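Side-chain contacts in taurine:2-oxoglutarate aminotransferase (Bifidobacterium kashiwanohense PV20-2, PDB 6JIX), which probably transfers the amino group of taurine to 2-oxoglutarate, using pyridoxal 5'-phosphate as its cofactor: residues S59-E64 / N329-H334; P66-A71 / C285-L290; I375-N378 / R382-M385. One frame throughout, in Å; residues are numbered along the deposited sequence.

Contact 1: residues S59-E64 / N329-H334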
loop_
_atom_site.group_PDB
_atom_site.type_symbol
_atom_site.label_atom_id
_atom_site.label_comp_id
_atom_site.label_asym_id
_atom_site.label_seq_id
_atom_site.Cartn_x
_atom_site.Cartn_y
_atom_site.Cartn_z
ATOM N N SER A 59 0.032 17.227 1.665
ATOM C CA SER A 59 1.154 17.941 2.279
ATOM C C SER A 59 0.631 18.995 3.263
ATOM O O SER A 59 0.854 20.197 3.127
ATOM C CB SER A 59 2.027 18.550 1.194
ATOM O OG SER A 59 2.552 17.524 0.357
ATOM N N ASN A 60 0.006 18.500 4.333
ATOM C CA ASN A 60 -0.790 19.348 5.209
ATOM C C ASN A 60 0.055 20.401 5.924
ATOM O O ASN A 60 -0.443 21.496 6.227
ATOM C CB ASN A 60 -1.536 18.472 6.216
ATOM C CG ASN A 60 -2.860 17.932 5.658
ATOM O OD1 ASN A 60 -3.086 17.925 4.449
ATOM N ND2 ASN A 60 -3.738 17.489 6.548
ATOM N N LEU A 61 1.308 20.079 6.255
ATOM C CA LEU A 61 2.203 21.010 6.935
ATOM C C LEU A 61 3.244 21.611 5.994
ATOM O O LEU A 61 4.346 21.963 6.435
ATOM C CB LEU A 61 2.894 20.320 8.111
ATOM C CG LEU A 61 1.935 19.903 9.220
ATOM C CD1 LEU A 61 2.665 19.194 10.344
ATOM C CD2 LEU A 61 1.206 21.142 9.733
ATOM N N GLY A 62 2.911 21.752 4.709
ATOM C CA GLY A 62 3.876 22.227 3.751
ATOM C C GLY A 62 4.935 21.171 3.487
ATOM O O GLY A 62 4.795 19.997 3.820
ATOM N N HIS A 63 6.017 21.622 2.863
ATOM C CA HIS A 63 7.119 20.757 2.471
ATOM C C HIS A 63 8.358 21.030 3.319
ATOM O O HIS A 63 8.615 22.163 3.742
ATOM C CB HIS A 63 7.418 20.942 0.984
ATOM C CG HIS A 63 6.231 20.677 0.107
ATOM N ND1 HIS A 63 5.757 19.405 -0.145
ATOM C CD2 HIS A 63 5.398 21.524 -0.546
ATOM C CE1 HIS A 63 4.708 19.479 -0.943
ATOM N NE2 HIS A 63 4.468 20.753 -1.200
ATOM N N GLU A 64 9.111 19.966 3.599
ATOM C CA GLU A 64 10.398 20.060 4.291
ATOM C C GLU A 64 10.266 20.700 5.669
ATOM O O GLU A 64 11.237 21.247 6.204
ATOM C CB GLU A 64 11.430 20.818 3.451
ATOM C CG GLU A 64 11.863 20.057 2.219
ATOM C CD GLU A 64 12.785 18.913 2.546
ATOM O OE1 GLU A 64 13.959 19.193 2.821
ATOM O OE2 GLU A 64 12.352 17.745 2.526
ATOM N N ASN A 329 2.302 15.806 16.599
ATOM C CA ASN A 329 2.739 16.724 17.654
ATOM C C ASN A 329 2.760 18.163 17.155
ATOM O O ASN A 329 2.394 19.083 17.889
ATOM C CB ASN A 329 4.124 16.334 18.176
ATOM C CG ASN A 329 4.067 15.326 19.323
ATOM O OD1 ASN A 329 3.068 15.239 20.047
ATOM N ND2 ASN A 329 5.143 14.546 19.484
ATOM N N TYR A 330 3.154 18.374 15.901
ATOM C CA TYR A 330 3.100 19.713 15.333
ATOM C C TYR A 330 1.664 20.232 15.250
ATOM O O TYR A 330 1.381 21.370 15.655
ATOM C CB TYR A 330 3.744 19.731 13.953
ATOM C CG TYR A 330 3.987 21.143 13.468
ATOM C CD1 TYR A 330 2.966 21.897 12.897
ATOM C CD2 TYR A 330 5.235 21.729 13.607
ATOM C CE1 TYR A 330 3.204 23.193 12.459
ATOM C CE2 TYR A 330 5.480 23.000 13.174
ATOM C CZ TYR A 330 4.475 23.741 12.608
ATOM O OH TYR A 330 4.767 25.032 12.190
ATOM N N TYR A 331 0.747 19.431 14.692
ATOM C CA TYR A 331 -0.639 19.881 14.577
ATOM C C TYR A 331 -1.112 20.403 15.917
ATOM O O TYR A 331 -1.705 21.483 16.005
ATOM C CB TYR A 331 -1.575 18.751 14.107
ATOM C CG TYR A 331 -1.424 18.300 12.671
ATOM C CD1 TYR A 331 -1.451 19.212 11.624
ATOM C CD2 TYR A 331 -1.258 16.945 12.366
ATOM C CE1 TYR A 331 -1.312 18.792 10.326
ATOM C CE2 TYR A 331 -1.118 16.517 11.072
ATOM C CZ TYR A 331 -1.147 17.438 10.053
ATOM O OH TYR A 331 -1.010 17.009 8.746
ATOM N N LEU A 332 -0.823 19.645 16.976
ATOM C CA LEU A 332 -1.311 19.985 18.304
ATOM C C LEU A 332 -0.553 21.177 18.878
ATOM O O LEU A 332 -1.157 22.204 19.222
ATOM C CB LEU A 332 -1.200 18.766 19.220
ATOM C CG LEU A 332 -2.013 17.526 18.813
ATOM C CD1 LEU A 332 -1.838 16.369 19.803
ATOM C CD2 LEU A 332 -3.492 17.880 18.647
ATOM N N GLU A 333 0.784 21.068 18.966
ATOM C CA GLU A 333 1.569 22.089 19.656
ATOM C C GLU A 333 1.418 23.460 19.008
ATOM O O GLU A 333 1.397 24.475 19.715
ATOM C CB GLU A 333 3.044 21.682 19.701
ATOM C CG GLU A 333 3.360 20.681 20.805
ATOM C CD GLU A 333 4.606 19.838 20.532
ATOM O OE1 GLU A 333 5.613 20.368 19.998
ATOM O OE2 GLU A 333 4.581 18.635 20.873
ATOM N N HIS A 334 1.268 23.515 17.680
ATOM C CA HIS A 334 1.171 24.778 16.953
ATOM C C HIS A 334 -0.263 25.155 16.649
ATOM O O HIS A 334 -0.500 26.002 15.780
ATOM C CB HIS A 334 1.977 24.722 15.658
ATOM C CG HIS A 334 3.454 24.789 15.873
ATOM N ND1 HIS A 334 4.220 25.848 15.442
ATOM C CD2 HIS A 334 4.303 23.934 16.491
ATOM C CE1 HIS A 334 5.482 25.639 15.772
ATOM N NE2 HIS A 334 5.560 24.485 16.411
#
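Leu-61 and Tyr-331 both carry CG beside the backbone N, whereas Tyr-330 has CG anti to its own N (chi1 -167°); together with the successive places of the tyrosines on helix 318-333, this sets the two rings on different sides of the leucine's fork. The fork of Leu-61 fills the space between them. Its CD1 lies over a face of the Tyr-331 ring, 4.3 Å from the centroid and 21° off the normal, a CH-pi contact displaced toward the rim. The other methyl, CD2, meets Tyr-331 CE1 at 3.5 Å and also approaches Tyr-330 CD1 obliquely at 3.7 Å. A branched aliphatic chain suits this place because each methyl can touch both rings. Asn-60, at the second position of a type I turn from Ser-59 to Gly-62, brings its CB to the edge of the Tyr-331 ring near the hydroxyl, with amide and ring planes steeply inclined. Gly-62, which closes the turn, has a positive phi that glycine adopts readily. His-334, just past the helix, lays its ring against a face of Tyr-330. The polar ends have partners elsewhere: Tyr-331 OH is hydrogen-bonded to Gly-282 O, and Asn-60 OD1 to Arg-260 NH2. Chemically, then, the loop and helix meet through carbon surfaces, while the buried hydroxyl is satisfied by Gly-282, next to cofactor-binding Lys-281, and the amide oxygen by Arg-260.

Contact 2: residues P66-A71 / C285-L290; sequences PEIVDA and CGYVPL
Ile-68 is the first residue of helix 66-78 to meet the loop 285-290, with Cys-285 and Tyr-287 as its partners. Its CG1 lies beside the backbone N (chi1 -58°) and, with the chain extended beyond it, CD1 reaches 3.9 Å from both Cys-285 SG and Tyr-287 CE2. The CB of Ile-68 approaches Tyr-287 CE2 at 3.6 Å, and the two side chains cross at about a right angle. A beta-branched residue fits here, since CB and CD1 can lie against the ring while CD1 also touches the sulfur. One residue on, Val-69 adds a looser touch, its CG2 lying 4.2 Å from Tyr-287 CE2 and reaching the ring obliquely. The small side chain of Cys-285 adds another apolar surface beside Ile-68. Tyr-287 combines its apolar ring with a hydroxyl that is hydrogen-bonded to Gly-62 O and Leu-65 N, in the chain just ahead of the helix. A leucine in its place would probably leave Gly-62 O and Leu-65 N without that partner and open a gap beside Ile-68. The second subunit closes in as well: its Cys-80 packs on Tyr-287 and its His-317 is hydrogen-bonded to Gly-286 O. This is a helix-on-loop contact at the dimer interface of a class-III aminotransferase, where the loop follows cofactor-binding Lys-281 and leads into strand 291-296 of the seven-stranded sheet of the fold-type I PLP-dependent enzymes.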
loop_
_atom_site.group_PDB
_atom_site.type_symbol
_atom_site.label_atom_id
_atom_site.label_comp_id
_atom_site.label_asym_id
_atom_site.label_seq_id
_atom_site.Cartn_x
_atom_site.Cartn_y
_atom_site.Cartn_z
ATOM N N PRO A 66 10.828 21.305 9.127
ATOM C CA PRO A 66 11.945 20.739 9.903
ATOM C C PRO A 66 11.532 19.700 10.935
ATOM O O PRO A 66 12.280 18.739 11.153
ATOM C CB PRO A 66 12.559 21.981 10.552
ATOM C CG PRO A 66 12.266 23.071 9.561
ATOM C CD PRO A 66 10.869 22.779 9.097
ATOM N N GLU A 67 10.378 19.859 11.591
ATOM C CA GLU A 67 10.016 18.933 12.661
ATOM C C GLU A 67 9.892 17.503 12.145
ATOM O O GLU A 67 10.374 16.564 12.792
ATOM C CB GLU A 67 8.717 19.377 13.330
ATOM C CG GLU A 67 8.884 20.509 14.315
ATOM C CD GLU A 67 9.021 21.843 13.623
ATOM O OE1 GLU A 67 9.027 21.853 12.365
ATOM O OE2 GLU A 67 9.124 22.877 14.331
ATOM N N ILE A 68 9.255 17.315 10.978
ATOM C CA ILE A 68 9.108 15.971 10.411
ATOM C C ILE A 68 10.412 15.521 9.772
ATOM O O ILE A 68 10.826 14.367 9.927
ATOM C CB ILE A 68 7.946 15.902 9.399
ATOM C CG1 ILE A 68 6.615 16.307 10.042
ATOM C CG2 ILE A 68 7.825 14.496 8.847
ATOM C CD1 ILE A 68 5.598 16.808 9.035
ATOM N N VAL A 69 11.059 16.416 9.021
ATOM C CA VAL A 69 12.328 16.074 8.388
ATOM C C VAL A 69 13.313 15.569 9.430
ATOM O O VAL A 69 13.933 14.515 9.267
ATOM C CB VAL A 69 12.893 17.282 7.621
ATOM C CG1 VAL A 69 14.344 17.011 7.229
ATOM C CG2 VAL A 69 12.041 17.597 6.390
ATOM N N ASP A 70 13.434 16.293 10.539
ATOM C CA ASP A 70 14.399 15.903 11.560
ATOM C C ASP A 70 14.027 14.576 12.205
ATOM O O ASP A 70 14.901 13.737 12.447
ATOM C CB ASP A 70 14.517 17.000 12.618
ATOM C CG ASP A 70 15.182 18.250 12.085
ATOM O OD1 ASP A 70 15.855 18.177 11.036
ATOM O OD2 ASP A 70 15.025 19.314 12.717
ATOM N N ALA A 71 12.742 14.374 12.508
ATOM C CA ALA A 71 12.319 13.112 13.107
ATOM C C ALA A 71 12.671 11.948 12.197
ATOM O O ALA A 71 13.055 10.865 12.667
ATOM C CB ALA A 71 10.821 13.143 13.405
ATOM N N CYS A 285 1.960 13.978 6.265
ATOM C CA CYS A 285 2.083 14.975 5.198
ATOM C C CYS A 285 2.737 14.395 3.940
ATOM O O CYS A 285 3.310 15.135 3.115
ATOM C CB CYS A 285 2.855 16.199 5.685
ATOM S SG CYS A 285 2.136 16.876 7.175
ATOM N N GLY A 286 2.657 13.072 3.783
ATOM C CA GLY A 286 3.202 12.388 2.634
ATOM C C GLY A 286 4.693 12.144 2.696
ATOM O O GLY A 286 5.245 11.548 1.765
ATOM N N TYR A 287 5.357 12.586 3.765
ATOM C CA TYR A 287 6.806 12.503 3.823
ATOM C C TYR A 287 7.280 11.056 3.867
ATOM O O TYR A 287 8.356 10.753 3.346
ATOM C CB TYR A 287 7.336 13.266 5.036
ATOM C CG TYR A 287 7.217 14.777 4.999
ATOM C CD1 TYR A 287 6.356 15.430 4.116
ATOM C CD2 TYR A 287 7.959 15.562 5.889
ATOM C CE1 TYR A 287 6.258 16.829 4.116
ATOM C CE2 TYR A 287 7.869 16.954 5.905
ATOM C CZ TYR A 287 7.025 17.584 5.025
ATOM O OH TYR A 287 6.961 18.964 5.069
ATOM N N VAL A 288 6.499 10.160 4.469
ATOM C CA VAL A 288 6.738 8.715 4.433
ATOM C C VAL A 288 5.386 8.032 4.277
ATOM O O VAL A 288 4.429 8.421 4.965
ATOM C CB VAL A 288 7.441 8.216 5.705
ATOM C CG1 VAL A 288 7.854 6.743 5.558
ATOM C CG2 VAL A 288 8.626 9.090 6.031
ATOM N N PRO A 289 5.260 7.022 3.410
ATOM C CA PRO A 289 3.962 6.346 3.226
ATOM C C PRO A 289 3.433 5.782 4.537
ATOM O O PRO A 289 4.088 4.968 5.196
ATOM C CB PRO A 289 4.292 5.230 2.230
ATOM C CG PRO A 289 5.430 5.770 1.452
ATOM C CD PRO A 289 6.255 6.576 2.423
ATOM N N LEU A 290 2.214 6.186 4.894
ATOM C CA LEU A 290 1.588 5.689 6.111
ATOM C C LEU A 290 0.087 5.892 6.013
ATOM O O LEU A 290 -0.375 6.923 5.520
ATOM C CB LEU A 290 2.136 6.404 7.352
ATOM C CG LEU A 290 1.615 5.932 8.711
ATOM C CD1 LEU A 290 1.884 4.446 8.960
ATOM C CD2 LEU A 290 2.199 6.795 9.840
#

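Contact 3: residues I375-N378 / R382-M385; sequences IVKN and RELM
Met-385 and Ile-375 meet through both backbone and side chain: Met-385 N donates to Ile-375 O at 3.1 Å in a fairly straight bond (162°), and Ile-375 CG2 lies 3.8 Å from Met-385 CB. A second backbone bond, from Lys-377 N to Glu-383 O at 2.8 Å, is more bent at 134°. These two bonds flank Val-376 and Leu-384, an antiparallel non-hydrogen-bonded pair whose CA atoms are 4.2 Å apart and whose side chains diverge. Met-385 has CG anti to the backbone N (chi1 177°), and bends at its next two torsions fold the chain back over the strand, so that CE comes within 3.6 Å of Val-376 O and SD meets Lys-377 CG at 3.7 Å. A flexible, unbranched thioether suits this curved path. Lys-377 and Glu-383, both solvent-exposed, run side by side in the same direction. The methylenes of Lys-377 lie along the carboxylate of Glu-383, CD 3.8 Å from OE1, yet NZ stays 6.0 Å from OE1; opposite charges at that spacing probably attract only mildly. In the next shell, Lys-377 NZ is hydrogen-bonded to Leu-447 O, while Asn-378 OD1 accepts from Thr-381 N and so braces the connecting turn. Arg-382 NH1 is hydrogen-bonded to Tyr-180 O and Tyr-184 O, and its guanidinium makes a cation-pi contact with Tyr-180. The short return 383-384 thus pairs with the end of strand 370-376, the middle strand of a three-stranded sheet, where the chain turns a corner; helices 395-404 and 426-447 pack on Met-385, and helix 179-182 touches Val-376 and Leu-384.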
loop_
_atom_site.group_PDB
_atom_site.type_symbol
_atom_site.label_atom_id
_atom_site.label_comp_id
_atom_site.label_asym_id
_atom_site.label_seq_id
_atom_site.Cartn_x
_atom_site.Cartn_y
_atom_site.Cartn_z
ATOM N N ILE A 375 -17.510 24.974 -11.557
ATOM C CA ILE A 375 -17.391 25.765 -12.777
ATOM C C ILE A 375 -18.534 25.390 -13.717
ATOM O O ILE A 375 -18.801 24.205 -13.956
ATOM C CB ILE A 375 -16.023 25.527 -13.439
ATOM C CG1 ILE A 375 -14.909 25.740 -12.415
ATOM C CG2 ILE A 375 -15.833 26.441 -14.622
ATOM C CD1 ILE A 375 -15.010 27.049 -11.660
ATOM N N VAL A 376 -19.205 26.399 -14.261
ATOM C CA VAL A 376 -20.379 26.185 -15.094
ATOM C C VAL A 376 -20.186 26.878 -16.437
ATOM O O VAL A 376 -19.517 27.912 -16.531
ATOM C CB VAL A 376 -21.662 26.699 -14.410
ATOM C CG1 VAL A 376 -21.979 25.878 -13.156
ATOM C CG2 VAL A 376 -21.512 28.173 -14.085
ATOM N N LYS A 377 -20.767 26.285 -17.488
ATOM C CA LYS A 377 -20.848 26.946 -18.786
ATOM C C LYS A 377 -21.961 27.985 -18.824
ATOM O O LYS A 377 -21.998 28.802 -19.751
ATOM C CB LYS A 377 -21.085 25.910 -19.897
ATOM C CG LYS A 377 -19.914 25.712 -20.867
ATOM C CD LYS A 377 -20.394 25.223 -22.234
ATOM C CE LYS A 377 -19.275 25.241 -23.277
ATOM N NZ LYS A 377 -19.131 26.545 -23.995
ATOM N N ASN A 378 -22.810 28.016 -17.797
ATOM C CA ASN A 378 -24.056 28.761 -17.823
ATOM C C ASN A 378 -24.663 28.859 -16.429
ATOM O O ASN A 378 -25.304 27.914 -15.958
ATOM C CB ASN A 378 -25.026 28.070 -18.780
ATOM C CG ASN A 378 -26.099 28.993 -19.293
ATOM O OD1 ASN A 378 -26.988 29.439 -18.542
ATOM N ND2 ASN A 378 -26.033 29.285 -20.593
ATOM N N ARG A 382 -27.643 26.174 -14.916
ATOM C CA ARG A 382 -26.769 25.301 -14.123
ATOM C C ARG A 382 -26.035 24.290 -14.994
ATOM O O ARG A 382 -25.581 23.256 -14.498
ATOM C CB ARG A 382 -27.521 24.573 -13.001
ATOM C CG ARG A 382 -27.824 25.455 -11.811
ATOM C CD ARG A 382 -28.008 24.728 -10.482
ATOM N NE ARG A 382 -28.667 25.651 -9.558
ATOM C CZ ARG A 382 -28.933 25.416 -8.274
ATOM N NH1 ARG A 382 -28.608 24.258 -7.707
ATOM N NH2 ARG A 382 -29.533 26.359 -7.549
ATOM N N GLU A 383 -25.863 24.586 -16.282
ATOM C CA GLU A 383 -25.122 23.688 -17.159
ATOM C C GLU A 383 -23.656 23.627 -16.738
ATOM O O GLU A 383 -22.965 24.651 -16.719
ATOM C CB GLU A 383 -25.248 24.140 -18.606
ATOM C CG GLU A 383 -24.460 23.259 -19.540
ATOM C CD GLU A 383 -24.370 23.843 -20.921
ATOM O OE1 GLU A 383 -23.643 23.263 -21.762
ATOM O OE2 GLU A 383 -25.035 24.884 -21.154
ATOM N N LEU A 384 -23.188 22.432 -16.382
ATOM C CA LEU A 384 -21.825 22.275 -15.885
ATOM C C LEU A 384 -20.814 22.479 -17.007
ATOM O O LEU A 384 -21.094 22.222 -18.178
ATOM C CB LEU A 384 -21.641 20.897 -15.253
ATOM C CG LEU A 384 -22.671 20.569 -14.179
ATOM C CD1 LEU A 384 -22.363 19.250 -13.519
ATOM C CD2 LEU A 384 -22.683 21.678 -13.159
ATOM N N MET A 385 -19.636 22.978 -16.636
ATOM C CA MET A 385 -18.569 23.159 -17.610
ATOM C C MET A 385 -17.983 21.824 -18.043
ATOM O O MET A 385 -17.399 21.715 -19.133
ATOM C CB MET A 385 -17.481 24.055 -17.030
ATOM C CG MET A 385 -16.290 24.231 -17.941
ATOM S SD MET A 385 -16.629 25.395 -19.275
ATOM C CE MET A 385 -16.611 26.983 -18.423
#

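In the fold
Contacts 1 and 2 are neighbours, their centres 9 Å apart, and contact 2 is nested along the chain inside the loop that contact 1 closes. They join through the Tyr-287 hydroxyl and Gly-62 O, and Cys-285 SG packs against Leu-61 N, so loop 59-64, helix 66-78, loop 285-290 and helix 318-333 form one continuous cluster close to cofactor-binding Lys-281 and the second subunit. Contact 3 comes later in sequence, at the end of strand 370-376 of the three-stranded sheet, its centre 37 Å from that of contact 1 and 40 Å from that of contact 2. It lies across the chain's centre from contact 2, and its two segments touch no other chain of the assembly.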